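Long-range contacts in putative cytosine/guanine deaminase (PDB 2PAJ), which catalyses the hydrolytic deamination of 2-amino-4-hydroxypteridines such as isoxanthopterin, giving 2,4-dihydroxypteridines and ammonium at a zinc site: residues Gln81-Gly86 with Ala119-Ile124; Ile124-Ser129 with Ala344-Glu349; Thr133-Asn138 with Val165-Gly170; Val140-Met145 with Pro182-Pro187; Arg229-Thr234 with Gly272-Leu277. All coordinates share one frame; numbering follows the deposited sequence.

Contact 1 of 5, residues Gln81-Gly86 with Ala119-Ile124; sequences QSLLKG and ARIGLI
Leu83 and Ile121 touch through terminal methyls, CD2 of the leucine lying 3.6 Å from CD1 of the isoleucine, and the two side chains cross at about a right angle. Next to them Ser82 faces Gly122, with its OG 3.5 Å from Gly122 CA. Glycine leaves the helix surface bare here, and the two backbones approach to 5.6 Å between Ser82 CA and Gly122 CA. No hydrogen bond spans the segments. Ser82 OG, anti to its own carbonyl carbon (chi1 -68°), makes a weak hydrogen bond to Leu79 O within the loop. At the margin Lys85 NZ passes 4.0 Å from Ile121 CG2; its chain bends at chi2 and chi4, and the ammonium group is held in a salt bridge by Glu125, further along the same helix. Behind these residues the 3-10 segment 81-83 is fastened by Leu84 N to Gln81 O, 2.7 Å. Gln81, probably a substrate-binding residue, sits in this segment but makes no contact with 119-124. The loop that follows strand 67-73 is thereby laid against helix 112-127, where Leu83 also touches Leu117 and Ala118, while Ile121 reaches on to Leu467 and Ala471 of helix 464-483.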
# COMPACT_ATOMS: atom_id res chain seq x y z
N GLN A 81 9.20 -9.72 -4.79
CA GLN A 81 9.18 -9.69 -6.24
C GLN A 81 9.96 -8.53 -6.84
O GLN A 81 10.18 -8.48 -8.04
CB GLN A 81 7.73 -9.66 -6.72
CG GLN A 81 7.12 -11.03 -6.80
CD GLN A 81 5.61 -11.00 -6.77
OE1 GLN A 81 4.97 -10.21 -7.46
NE2 GLN A 81 5.03 -11.88 -5.96
N SER A 82 10.39 -7.60 -6.00
CA SER A 82 11.14 -6.46 -6.47
C SER A 82 12.48 -6.85 -7.07
O SER A 82 13.20 -6.01 -7.63
CB SER A 82 11.34 -5.47 -5.32
OG SER A 82 10.09 -4.90 -4.96
N LEU A 83 12.83 -8.12 -6.95
CA LEU A 83 14.07 -8.64 -7.51
C LEU A 83 13.71 -9.67 -8.55
O LEU A 83 14.58 -10.39 -9.05
CB LEU A 83 14.96 -9.27 -6.44
CG LEU A 83 15.75 -8.35 -5.50
CD1 LEU A 83 16.47 -9.23 -4.49
CD2 LEU A 83 16.76 -7.49 -6.26
N LEU A 84 12.43 -9.73 -8.87
CA LEU A 84 11.88 -10.66 -9.86
C LEU A 84 11.02 -9.87 -10.84
O LEU A 84 10.08 -10.41 -11.43
CB LEU A 84 11.03 -11.72 -9.17
CG LEU A 84 11.64 -12.53 -8.02
CD1 LEU A 84 10.56 -13.36 -7.36
CD2 LEU A 84 12.76 -13.42 -8.54
N LYS A 85 11.35 -8.59 -11.00
CA LYS A 85 10.64 -7.67 -11.89
C LYS A 85 10.29 -8.28 -13.24
O LYS A 85 9.11 -8.36 -13.62
CB LYS A 85 11.48 -6.41 -12.11
CG LYS A 85 11.64 -5.54 -10.86
CD LYS A 85 11.27 -4.09 -11.15
CE LYS A 85 11.01 -3.29 -9.89
NZ LYS A 85 12.25 -2.77 -9.28
N GLY A 86 11.30 -8.72 -13.97
CA GLY A 86 11.06 -9.32 -15.27
C GLY A 86 9.76 -10.11 -15.43
O GLY A 86 8.78 -9.60 -15.98
N ALA A 119 13.03 -5.89 -0.58
CA ALA A 119 12.15 -5.08 0.24
C ALA A 119 12.61 -3.65 0.22
O ALA A 119 11.80 -2.74 0.04
CB ALA A 119 12.16 -5.60 1.67
N ARG A 120 13.91 -3.44 0.39
CA ARG A 120 14.44 -2.09 0.39
C ARG A 120 14.12 -1.41 -0.95
O ARG A 120 13.55 -0.32 -0.98
CB ARG A 120 15.95 -2.09 0.65
CG ARG A 120 16.52 -0.70 0.91
CD ARG A 120 17.87 -0.80 1.61
NE ARG A 120 18.59 0.47 1.70
CZ ARG A 120 18.14 1.55 2.35
NH1 ARG A 120 16.98 1.51 2.98
NH2 ARG A 120 18.86 2.66 2.37
N ILE A 121 14.48 -2.07 -2.04
CA ILE A 121 14.22 -1.54 -3.37
C ILE A 121 12.77 -1.09 -3.56
O ILE A 121 12.50 0.08 -3.81
CB ILE A 121 14.55 -2.58 -4.46
CG1 ILE A 121 16.06 -2.77 -4.55
CG2 ILE A 121 13.99 -2.12 -5.78
CD1 ILE A 121 16.51 -4.02 -5.33
N GLY A 122 11.83 -2.03 -3.46
CA GLY A 122 10.43 -1.69 -3.64
C GLY A 122 9.91 -0.63 -2.69
O GLY A 122 9.01 0.14 -3.03
N LEU A 123 10.46 -0.62 -1.49
CA LEU A 123 10.06 0.33 -0.46
C LEU A 123 10.57 1.72 -0.87
O LEU A 123 9.85 2.71 -0.77
CB LEU A 123 10.66 -0.10 0.88
CG LEU A 123 9.81 -0.19 2.14
CD1 LEU A 123 8.50 -0.92 1.86
CD2 LEU A 123 10.63 -0.91 3.21
N ILE A 124 11.82 1.77 -1.33
CA ILE A 124 12.42 3.02 -1.76
C ILE A 124 11.68 3.63 -2.95
O ILE A 124 11.40 4.83 -2.96
CB ILE A 124 13.89 2.84 -2.19
CG1 ILE A 124 14.76 2.33 -1.03
CG2 ILE A 124 14.44 4.16 -2.67
CD1 ILE A 124 14.87 3.28 0.13

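Contact 2 of 5, residues Ile124-Ser129 with Ala344-Glu349; sequences IELARS and ADMISE
Ser129 OG accepts Met346 N at 3.2 Å, a bent hydrogen bond (135° at the hydrogen) and the one direct bond between the segments. The hydroxyl is also a donor, to Leu126 O at 2.9 Å, so one oxygen joins the end of helix 112-127 to the start of helix 346-359. With chi1 at 80° OG stands between the backbone N and the carbonyl carbon, from where it meets both partners. Asp345 is the N-cap of the second helix: its OD1 takes Ser348 N at 2.8 Å, from above the carboxylate plane, and its OD2 receives the Ser348 hydroxyl on the syn side. One water adds a bridge, donating to Glu125 OE1 at 2.8 Å and accepting from Ala344 N at 2.7 Å. Apolar contact is slight: Leu126 CD1 lies 4.3 Å from Met346 CG. Ile347 CD1 rests against Ser129 O, and Trp72 of strand 67-73 backs both Met346 and Ile347. Glu125 OE1 and Asp345 OD2 are 5.2 Å apart, like charges that, if both ionised, may repel; the salt bridge from Lys85 to Glu125 OE2 and the amides at the helix start round Asp345 probably offset this.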
# COMPACT_ATOMS: atom_id res chain seq x y z
N ILE A 124 11.82 1.77 -1.33
CA ILE A 124 12.42 3.02 -1.76
C ILE A 124 11.68 3.63 -2.95
O ILE A 124 11.40 4.83 -2.96
CB ILE A 124 13.89 2.84 -2.19
CG1 ILE A 124 14.76 2.33 -1.03
CG2 ILE A 124 14.44 4.16 -2.67
CD1 ILE A 124 14.87 3.28 0.13
N GLU A 125 11.38 2.83 -3.96
CA GLU A 125 10.71 3.39 -5.12
C GLU A 125 9.29 3.79 -4.79
O GLU A 125 8.68 4.61 -5.47
CB GLU A 125 10.78 2.45 -6.33
CG GLU A 125 10.42 1.00 -6.13
CD GLU A 125 10.61 0.18 -7.42
OE1 GLU A 125 10.05 0.58 -8.46
OE2 GLU A 125 11.30 -0.88 -7.40
N LEU A 126 8.78 3.24 -3.70
CA LEU A 126 7.42 3.55 -3.27
C LEU A 126 7.42 4.86 -2.50
O LEU A 126 6.48 5.64 -2.59
CB LEU A 126 6.91 2.41 -2.38
CG LEU A 126 5.45 2.00 -2.38
CD1 LEU A 126 4.83 2.14 -3.74
CD2 LEU A 126 5.39 0.56 -1.92
N ALA A 127 8.49 5.10 -1.75
CA ALA A 127 8.61 6.32 -0.97
C ALA A 127 8.81 7.53 -1.86
O ALA A 127 8.32 8.62 -1.56
CB ALA A 127 9.75 6.20 0.03
N ARG A 128 9.54 7.36 -2.96
CA ARG A 128 9.76 8.49 -3.84
C ARG A 128 8.64 8.71 -4.85
O ARG A 128 8.79 9.46 -5.80
CB ARG A 128 11.11 8.37 -4.55
CG ARG A 128 11.51 6.98 -4.87
CD ARG A 128 12.98 6.94 -5.26
NE ARG A 128 13.23 7.48 -6.59
CZ ARG A 128 14.20 8.34 -6.87
NH1 ARG A 128 15.01 8.77 -5.92
NH2 ARG A 128 14.38 8.74 -8.12
N SER A 129 7.51 8.04 -4.63
CA SER A 129 6.34 8.21 -5.48
C SER A 129 5.29 8.85 -4.57
O SER A 129 4.12 8.96 -4.92
CB SER A 129 5.83 6.86 -6.03
OG SER A 129 5.06 6.15 -5.08
N ALA A 344 6.02 -0.59 -10.17
CA ALA A 344 5.48 -0.69 -8.83
C ALA A 344 5.63 0.56 -7.95
O ALA A 344 6.35 0.55 -6.94
CB ALA A 344 6.09 -1.90 -8.13
N ASP A 345 4.95 1.63 -8.33
CA ASP A 345 4.95 2.87 -7.57
C ASP A 345 3.54 3.42 -7.65
O ASP A 345 2.83 3.18 -8.63
CB ASP A 345 6.00 3.87 -8.11
CG ASP A 345 5.76 4.26 -9.56
OD1 ASP A 345 5.08 5.28 -9.80
OD2 ASP A 345 6.26 3.54 -10.46
N MET A 346 3.12 4.11 -6.60
CA MET A 346 1.77 4.63 -6.54
C MET A 346 1.40 5.67 -7.59
O MET A 346 0.23 5.88 -7.86
CB MET A 346 1.46 5.15 -5.13
CG MET A 346 1.05 4.06 -4.12
SD MET A 346 -0.40 3.07 -4.61
CE MET A 346 -1.69 4.22 -4.38
N ILE A 347 2.39 6.32 -8.18
CA ILE A 347 2.07 7.30 -9.20
C ILE A 347 1.71 6.63 -10.53
O ILE A 347 0.70 6.97 -11.15
CB ILE A 347 3.22 8.32 -9.34
CG1 ILE A 347 3.03 9.40 -8.28
CG2 ILE A 347 3.24 8.93 -10.73
CD1 ILE A 347 4.27 10.18 -7.97
N SER A 348 2.51 5.65 -10.95
CA SER A 348 2.22 4.92 -12.17
C SER A 348 0.85 4.28 -12.05
O SER A 348 0.07 4.26 -13.00
CB SER A 348 3.26 3.83 -12.40
OG SER A 348 4.57 4.37 -12.44
N GLU A 349 0.57 3.74 -10.86
CA GLU A 349 -0.68 3.06 -10.56
C GLU A 349 -1.88 3.98 -10.59
O GLU A 349 -2.92 3.66 -11.17
CB GLU A 349 -0.60 2.37 -9.20
CG GLU A 349 -0.12 0.93 -9.26
CD GLU A 349 -1.14 0.02 -9.94
OE1 GLU A 349 -2.34 0.13 -9.63
OE2 GLU A 349 -0.75 -0.81 -10.78
O HOH W 1 8.63 -1.10 -10.14

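Contact 3 of 5, residues Thr133-Asn138 with Val165-Gly170; sequences TVADHN and VLLRGG
Asp136 O receives two backbone N-H groups: Leu167 N from the neighbouring strand at 2.9 Å, and Asn138 N, more weakly, at 3.1 Å, which closes an inverse gamma turn centred on His137. Before the turn Val165 N bonds to Val134 O and Asp136 N to Val165 O; beyond it Gly169 N reaches Asn138 O at 2.7 Å. The strands run parallel, 10° apart, as consecutive strands of the amidohydrolase TIM barrel joined through helix 149-159. Ala135 and Val165 share one face, CB to CB 3.9 Å; Asp136 and Leu166 share the other. At the turn His137 CB rests 3.9 Å from Leu167 CD1, the side chains crossing at about a right angle. Chi1 of -169° puts His137 CG anti to the backbone N; the ring beyond it meets Leu167 O at its edge, in plane, CD2 to O 3.5 Å. Its NE2 is bonded to Ala218 O, and the ring meets His246 edge-to-face. His137 O in turn accepts His78 ND1. That bond makes His137 a second-shell residue: it is likely to restrain the rotation of the zinc ligand His78, and is consistent with that residue offering its other nitrogen to the metal.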
# COMPACT_ATOMS: atom_id res chain seq x y z
N THR A 133 2.45 5.06 3.52
CA THR A 133 1.90 3.87 4.15
C THR A 133 1.92 2.74 3.13
O THR A 133 1.24 2.80 2.12
CB THR A 133 0.45 4.07 4.61
OG1 THR A 133 0.32 5.34 5.26
CG2 THR A 133 0.06 2.98 5.59
N VAL A 134 2.71 1.71 3.41
CA VAL A 134 2.83 0.58 2.52
C VAL A 134 2.28 -0.68 3.18
O VAL A 134 2.44 -0.88 4.38
CB VAL A 134 4.30 0.33 2.13
CG1 VAL A 134 4.38 -0.72 1.05
CG2 VAL A 134 4.96 1.64 1.71
N ALA A 135 1.62 -1.51 2.40
CA ALA A 135 1.07 -2.76 2.89
C ALA A 135 1.63 -3.85 1.99
O ALA A 135 1.46 -3.80 0.77
CB ALA A 135 -0.46 -2.75 2.82
N ASP A 136 2.35 -4.80 2.58
CA ASP A 136 2.91 -5.88 1.79
C ASP A 136 2.24 -7.21 2.10
O ASP A 136 2.07 -7.57 3.26
CB ASP A 136 4.42 -6.00 2.01
CG ASP A 136 5.03 -7.14 1.22
OD1 ASP A 136 4.91 -7.16 -0.02
OD2 ASP A 136 5.64 -8.05 1.84
N HIS A 137 1.84 -7.92 1.04
CA HIS A 137 1.21 -9.23 1.17
C HIS A 137 2.37 -10.20 1.07
O HIS A 137 2.64 -10.79 0.02
CB HIS A 137 0.21 -9.46 0.02
CG HIS A 137 -0.66 -10.66 0.22
ND1 HIS A 137 -1.57 -11.09 -0.73
CD2 HIS A 137 -0.78 -11.52 1.26
CE1 HIS A 137 -2.21 -12.16 -0.28
NE2 HIS A 137 -1.75 -12.44 0.92
N ASN A 138 3.08 -10.33 2.19
CA ASN A 138 4.25 -11.20 2.27
C ASN A 138 3.84 -12.65 2.44
O ASN A 138 3.01 -12.99 3.29
CB ASN A 138 5.15 -10.75 3.43
CG ASN A 138 6.40 -11.60 3.56
OD1 ASN A 138 6.87 -12.18 2.59
ND2 ASN A 138 6.96 -11.64 4.77
N VAL A 165 2.35 -2.06 7.02
CA VAL A 165 1.24 -2.94 7.34
C VAL A 165 1.60 -4.33 6.84
O VAL A 165 1.66 -4.56 5.63
CB VAL A 165 -0.07 -2.46 6.66
CG1 VAL A 165 -1.19 -3.43 6.95
CG2 VAL A 165 -0.43 -1.08 7.13
N LEU A 166 1.83 -5.25 7.76
CA LEU A 166 2.18 -6.62 7.38
C LEU A 166 0.96 -7.48 7.09
O LEU A 166 0.09 -7.65 7.94
CB LEU A 166 3.02 -7.27 8.48
CG LEU A 166 3.41 -8.73 8.23
CD1 LEU A 166 4.18 -8.85 6.92
CD2 LEU A 166 4.23 -9.25 9.40
N LEU A 167 0.91 -8.02 5.88
CA LEU A 167 -0.19 -8.88 5.46
C LEU A 167 0.38 -10.30 5.43
O LEU A 167 0.73 -10.83 4.37
CB LEU A 167 -0.69 -8.47 4.07
CG LEU A 167 -0.95 -6.98 3.79
CD1 LEU A 167 -1.47 -6.83 2.37
CD2 LEU A 167 -1.93 -6.43 4.79
N ARG A 168 0.48 -10.91 6.61
CA ARG A 168 1.04 -12.25 6.79
C ARG A 168 0.31 -13.28 5.95
O ARG A 168 -0.79 -13.71 6.29
CB ARG A 168 0.98 -12.61 8.28
CG ARG A 168 2.11 -13.50 8.79
CD ARG A 168 2.03 -14.92 8.24
NE ARG A 168 3.00 -15.80 8.88
CZ ARG A 168 3.17 -17.09 8.57
NH1 ARG A 168 2.43 -17.64 7.62
NH2 ARG A 168 4.09 -17.81 9.19
N GLY A 169 0.94 -13.69 4.85
CA GLY A 169 0.33 -14.67 3.97
C GLY A 169 0.85 -16.08 4.15
O GLY A 169 1.69 -16.33 5.01
N GLY A 170 0.34 -17.00 3.35
CA GLY A 170 0.78 -18.37 3.43
C GLY A 170 -0.28 -19.39 3.04
O GLY A 170 -1.37 -19.03 2.58

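Contact 4 of 5, residues Val140-Met145 with Pro182-Pro187; sequences VYYPGM and PTALRP
Tyr142 packs its ring flat on Ala184: CA of the alanine stands 3.6 Å from the ring centroid, 12° off the normal, a CH-pi contact over the middle of the face. On the opposite face Met145 CB lies 3.6 Å above the ring plane, so the phenol is sandwiched. Thr183 CG2 closes on Tyr142 CE1 at 3.6 Å, while Ala184 CB sits 4.1 Å from CE2 of the same ring. The second layer of the sandwich comes from a type II beta turn, Tyr142 to Met145, with Gly144 at positive phi and Met145 N bonded to Tyr142 O at 3.0 Å. Both segments belong to loops that follow successive barrel strands, 131-136 and 163-168, at the end of the TIM barrel where enzymes of this fold keep their active site. Neighbouring Tyr141 takes its ring to other partners: its hydroxyl bonds to Ser150 and the ring makes a cation-pi contact with Arg168. Toward solvent lie exposed Pro143, Thr183 and Arg186. No direct hydrogen bond joins the two segments; a water bridges them instead, donating to Pro143 O at 2.9 Å and to Thr183 O at 3.0 Å. Pro143 also lays CD 3.4 Å from Arg186 O.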
# COMPACT_ATOMS: atom_id res chain seq x y z
N VAL A 140 6.44 -15.29 1.88
CA VAL A 140 7.61 -16.13 1.92
C VAL A 140 7.74 -16.57 3.39
O VAL A 140 8.19 -15.82 4.27
CB VAL A 140 8.89 -15.42 1.40
CG1 VAL A 140 8.50 -14.34 0.40
CG2 VAL A 140 9.72 -14.87 2.52
N TYR A 141 7.26 -17.79 3.64
CA TYR A 141 7.28 -18.43 4.94
C TYR A 141 7.29 -19.93 4.64
O TYR A 141 6.69 -20.38 3.66
CB TYR A 141 6.01 -18.09 5.72
CG TYR A 141 5.88 -16.62 6.09
CD1 TYR A 141 6.76 -16.04 7.01
CD2 TYR A 141 4.88 -15.82 5.52
CE1 TYR A 141 6.65 -14.71 7.34
CE2 TYR A 141 4.76 -14.48 5.85
CZ TYR A 141 5.65 -13.93 6.76
OH TYR A 141 5.58 -12.61 7.07
N TYR A 142 7.99 -20.69 5.47
CA TYR A 142 8.08 -22.14 5.28
C TYR A 142 8.79 -22.73 6.48
O TYR A 142 9.65 -22.08 7.08
CB TYR A 142 8.85 -22.47 4.01
CG TYR A 142 10.26 -21.91 3.97
CD1 TYR A 142 11.34 -22.67 4.41
CD2 TYR A 142 10.51 -20.65 3.42
CE1 TYR A 142 12.65 -22.20 4.31
CE2 TYR A 142 11.80 -20.16 3.32
CZ TYR A 142 12.87 -20.94 3.76
OH TYR A 142 14.16 -20.48 3.61
N PRO A 143 8.43 -23.96 6.86
CA PRO A 143 9.05 -24.62 8.01
C PRO A 143 10.57 -24.51 8.01
O PRO A 143 11.23 -24.84 7.02
CB PRO A 143 8.56 -26.05 7.88
CG PRO A 143 7.18 -25.87 7.31
CD PRO A 143 7.42 -24.84 6.23
N GLY A 144 11.13 -24.04 9.12
CA GLY A 144 12.57 -23.94 9.24
C GLY A 144 13.26 -22.78 8.53
O GLY A 144 14.49 -22.77 8.43
N MET A 145 12.50 -21.81 8.04
CA MET A 145 13.10 -20.66 7.37
C MET A 145 14.18 -20.09 8.29
O MET A 145 13.93 -19.80 9.46
CB MET A 145 12.02 -19.62 7.07
CG MET A 145 12.53 -18.34 6.40
SD MET A 145 11.16 -17.34 5.73
CE MET A 145 10.07 -17.26 7.13
N PRO A 182 10.91 -28.13 -2.83
CA PRO A 182 11.99 -27.88 -1.87
C PRO A 182 11.57 -27.19 -0.56
O PRO A 182 10.46 -26.69 -0.44
CB PRO A 182 12.97 -27.02 -2.67
CG PRO A 182 12.05 -26.24 -3.60
CD PRO A 182 11.06 -27.30 -4.05
N THR A 183 12.48 -27.19 0.40
CA THR A 183 12.27 -26.56 1.71
C THR A 183 11.38 -25.33 1.63
O THR A 183 10.31 -25.27 2.24
CB THR A 183 13.63 -26.08 2.34
OG1 THR A 183 14.62 -27.12 2.24
CG2 THR A 183 13.45 -25.71 3.82
N ALA A 184 11.82 -24.34 0.86
CA ALA A 184 11.12 -23.07 0.71
C ALA A 184 9.65 -23.05 0.26
O ALA A 184 8.89 -22.19 0.70
CB ALA A 184 11.93 -22.17 -0.21
N LEU A 185 9.25 -23.98 -0.60
CA LEU A 185 7.86 -23.98 -1.07
C LEU A 185 6.87 -24.87 -0.33
O LEU A 185 5.73 -25.02 -0.77
CB LEU A 185 7.81 -24.32 -2.56
CG LEU A 185 8.48 -23.36 -3.56
CD1 LEU A 185 8.03 -21.94 -3.22
CD2 LEU A 185 10.01 -23.49 -3.51
N ARG A 186 7.29 -25.48 0.78
CA ARG A 186 6.40 -26.35 1.55
C ARG A 186 5.47 -25.59 2.46
O ARG A 186 5.88 -24.65 3.15
CB ARG A 186 7.20 -27.33 2.41
CG ARG A 186 7.41 -28.69 1.77
CD ARG A 186 8.40 -29.49 2.57
NE ARG A 186 9.13 -30.43 1.73
CZ ARG A 186 10.32 -30.91 2.04
NH1 ARG A 186 10.91 -30.54 3.18
NH2 ARG A 186 10.93 -31.76 1.22
N PRO A 187 4.19 -25.99 2.48
CA PRO A 187 3.22 -25.30 3.33
C PRO A 187 3.54 -25.38 4.83
O PRO A 187 4.37 -26.17 5.27
CB PRO A 187 1.89 -25.96 2.96
CG PRO A 187 2.29 -27.32 2.50
CD PRO A 187 3.56 -27.08 1.72
O HOH W 2 9.88 -26.36 4.99

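Contact 5 of 5, residues Arg229-Thr234 with Gly272-Leu277; sequences REMRET and GEHDWL
Arg232 lays its guanidinium over the His274 ring, NH2 3.5 Å above the imidazole plane and over its centre. The two flat groups are tilted 44° to each other, the arginine reaching across on a chain extended from CG to NE. His274 ND1 is hydrogen-bonded to Pro228 O, and its ring also stacks with Phe270. The Asp275 carboxylate stands almost perpendicular to the guanidinium, planes 85° apart; its OD2 is 4.2 Å from Arg232 NE, beyond a salt bridge. Trp276 instead offers its edge. Its NE1 donates to Met231 O at 2.9 Å with the acceptor in the indole plane, although the bond is bent (132°) and the donor is tilted from the carbonyl plane. Thr234 CG2 packs at the same edge. Met231 lies between the two aromatic residues: CE touches His274 CB at 3.4 Å, and SD is 5.4 Å from the centroid of the five-membered ring of Trp276, an oblique Met-aromatic contact. The turn that carries His274, Asp275 and Trp276 is a Schellman motif ending helix 267-273, with Asp275 as C-prime residue and Trp276 N bonded to Cys271 O; this helix end lies against helix 228-240 in the outer layer of the barrel.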
# COMPACT_ATOMS: atom_id res chain seq x y z
N ARG A 229 -12.68 -25.09 6.14
CA ARG A 229 -12.90 -25.25 7.58
C ARG A 229 -11.85 -24.34 8.24
O ARG A 229 -12.09 -23.72 9.28
CB ARG A 229 -12.67 -26.71 7.97
CG ARG A 229 -12.46 -27.00 9.46
CD ARG A 229 -11.73 -28.35 9.58
NE ARG A 229 -11.61 -28.87 10.94
CZ ARG A 229 -11.11 -30.07 11.23
NH1 ARG A 229 -10.67 -30.88 10.26
NH2 ARG A 229 -11.05 -30.49 12.50
N GLU A 230 -10.69 -24.29 7.61
CA GLU A 230 -9.61 -23.48 8.10
C GLU A 230 -9.86 -21.98 7.92
O GLU A 230 -9.38 -21.18 8.72
CB GLU A 230 -8.30 -23.89 7.42
CG GLU A 230 -7.58 -25.00 8.14
CD GLU A 230 -6.34 -25.46 7.41
OE1 GLU A 230 -5.46 -26.08 8.06
OE2 GLU A 230 -6.24 -25.21 6.18
N MET A 231 -10.60 -21.58 6.89
CA MET A 231 -10.81 -20.14 6.76
C MET A 231 -11.76 -19.63 7.84
O MET A 231 -11.68 -18.47 8.24
CB MET A 231 -11.24 -19.72 5.32
CG MET A 231 -12.18 -20.61 4.53
SD MET A 231 -12.17 -20.21 2.71
CE MET A 231 -13.59 -19.15 2.57
N ARG A 232 -12.63 -20.50 8.35
CA ARG A 232 -13.52 -20.07 9.42
C ARG A 232 -12.69 -19.84 10.68
O ARG A 232 -12.70 -18.74 11.26
CB ARG A 232 -14.60 -21.12 9.72
CG ARG A 232 -15.72 -21.15 8.70
CD ARG A 232 -16.98 -21.72 9.31
NE ARG A 232 -18.11 -21.75 8.39
CZ ARG A 232 -18.22 -22.58 7.35
NH1 ARG A 232 -17.24 -23.44 7.10
NH2 ARG A 232 -19.29 -22.55 6.56
N GLU A 233 -11.95 -20.86 11.10
CA GLU A 233 -11.14 -20.73 12.30
C GLU A 233 -10.08 -19.65 12.12
O GLU A 233 -9.77 -18.90 13.03
CB GLU A 233 -10.51 -22.07 12.68
CG GLU A 233 -9.72 -22.77 11.58
CD GLU A 233 -9.54 -24.28 11.85
OE1 GLU A 233 -10.57 -25.00 11.89
OE2 GLU A 233 -8.37 -24.73 12.01
N THR A 234 -9.56 -19.55 10.91
CA THR A 234 -8.55 -18.54 10.62
C THR A 234 -9.13 -17.13 10.81
O THR A 234 -8.43 -16.21 11.24
CB THR A 234 -8.04 -18.70 9.19
OG1 THR A 234 -6.63 -18.46 9.16
CG2 THR A 234 -8.75 -17.77 8.26
N GLY A 272 -18.48 -15.45 2.16
CA GLY A 272 -19.42 -15.01 3.16
C GLY A 272 -19.78 -16.14 4.10
O GLY A 272 -19.73 -15.99 5.31
N GLU A 273 -20.11 -17.29 3.52
CA GLU A 273 -20.49 -18.47 4.28
C GLU A 273 -19.40 -19.07 5.17
O GLU A 273 -19.67 -19.95 5.99
CB GLU A 273 -21.03 -19.53 3.33
CG GLU A 273 -22.54 -19.45 3.19
CD GLU A 273 -23.10 -20.31 2.08
OE1 GLU A 273 -22.76 -21.51 1.99
OE2 GLU A 273 -23.90 -19.77 1.28
N HIS A 274 -18.18 -18.56 5.04
CA HIS A 274 -17.06 -19.04 5.83
C HIS A 274 -16.39 -17.93 6.62
O HIS A 274 -15.17 -17.95 6.80
CB HIS A 274 -16.05 -19.72 4.92
CG HIS A 274 -16.59 -20.96 4.28
ND1 HIS A 274 -16.21 -22.23 4.66
CD2 HIS A 274 -17.55 -21.12 3.34
CE1 HIS A 274 -16.91 -23.12 3.99
NE2 HIS A 274 -17.74 -22.47 3.18
N ASP A 275 -17.19 -16.98 7.08
CA ASP A 275 -16.73 -15.86 7.89
C ASP A 275 -15.62 -15.01 7.26
O ASP A 275 -14.74 -14.50 7.96
CB ASP A 275 -16.25 -16.36 9.26
CG ASP A 275 -17.34 -17.09 10.04
OD1 ASP A 275 -18.43 -16.50 10.26
OD2 ASP A 275 -17.11 -18.25 10.45
N TRP A 276 -15.68 -14.82 5.94
CA TRP A 276 -14.66 -14.04 5.25
C TRP A 276 -15.13 -12.80 4.51
O TRP A 276 -14.64 -12.49 3.42
CB TRP A 276 -13.83 -14.94 4.32
CG TRP A 276 -12.57 -15.36 4.95
CD1 TRP A 276 -12.41 -16.36 5.88
CD2 TRP A 276 -11.30 -14.70 4.85
NE1 TRP A 276 -11.12 -16.36 6.37
CE2 TRP A 276 -10.41 -15.35 5.76
CE3 TRP A 276 -10.82 -13.62 4.09
CZ2 TRP A 276 -9.07 -14.96 5.93
CZ3 TRP A 276 -9.49 -13.23 4.25
CH2 TRP A 276 -8.63 -13.90 5.17
N LEU A 277 -16.08 -12.10 5.10
CA LEU A 277 -16.58 -10.85 4.54
C LEU A 277 -16.75 -9.91 5.73
O LEU A 277 -16.62 -10.33 6.88
CB LEU A 277 -17.93 -11.03 3.83
CG LEU A 277 -18.07 -11.86 2.55
CD1 LEU A 277 -19.44 -11.60 1.94
CD2 LEU A 277 -16.98 -11.51 1.56
O HOH W 3 -14.47 -17.27 11.99

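How the contacts relate
Contacts 1 and 2 use successive parts of helix 112-127, share Ile124, and are tied by the salt bridge from Lys85 NZ to Glu125 OE2, 2.8 Å. Helix 112-127 then packs on contact 3, where Leu126 CD2 meets Val134 CG1 at 3.4 Å. Contact 4 grows out of contact 3: its loops continue the same two strands. Contact 5 stands apart, its nearest atoms about 8 Å from contact 3. Measured from the zinc ion, the side chain of His137 in contact 3 is the nearest of five at about 5 Å, followed by Ala344 in contact 2 at about 11 Å, Ser82 in contact 1 at 12 Å, Trp276 in contact 5 at 13 Å and Tyr141 in contact 4 at 14 Å.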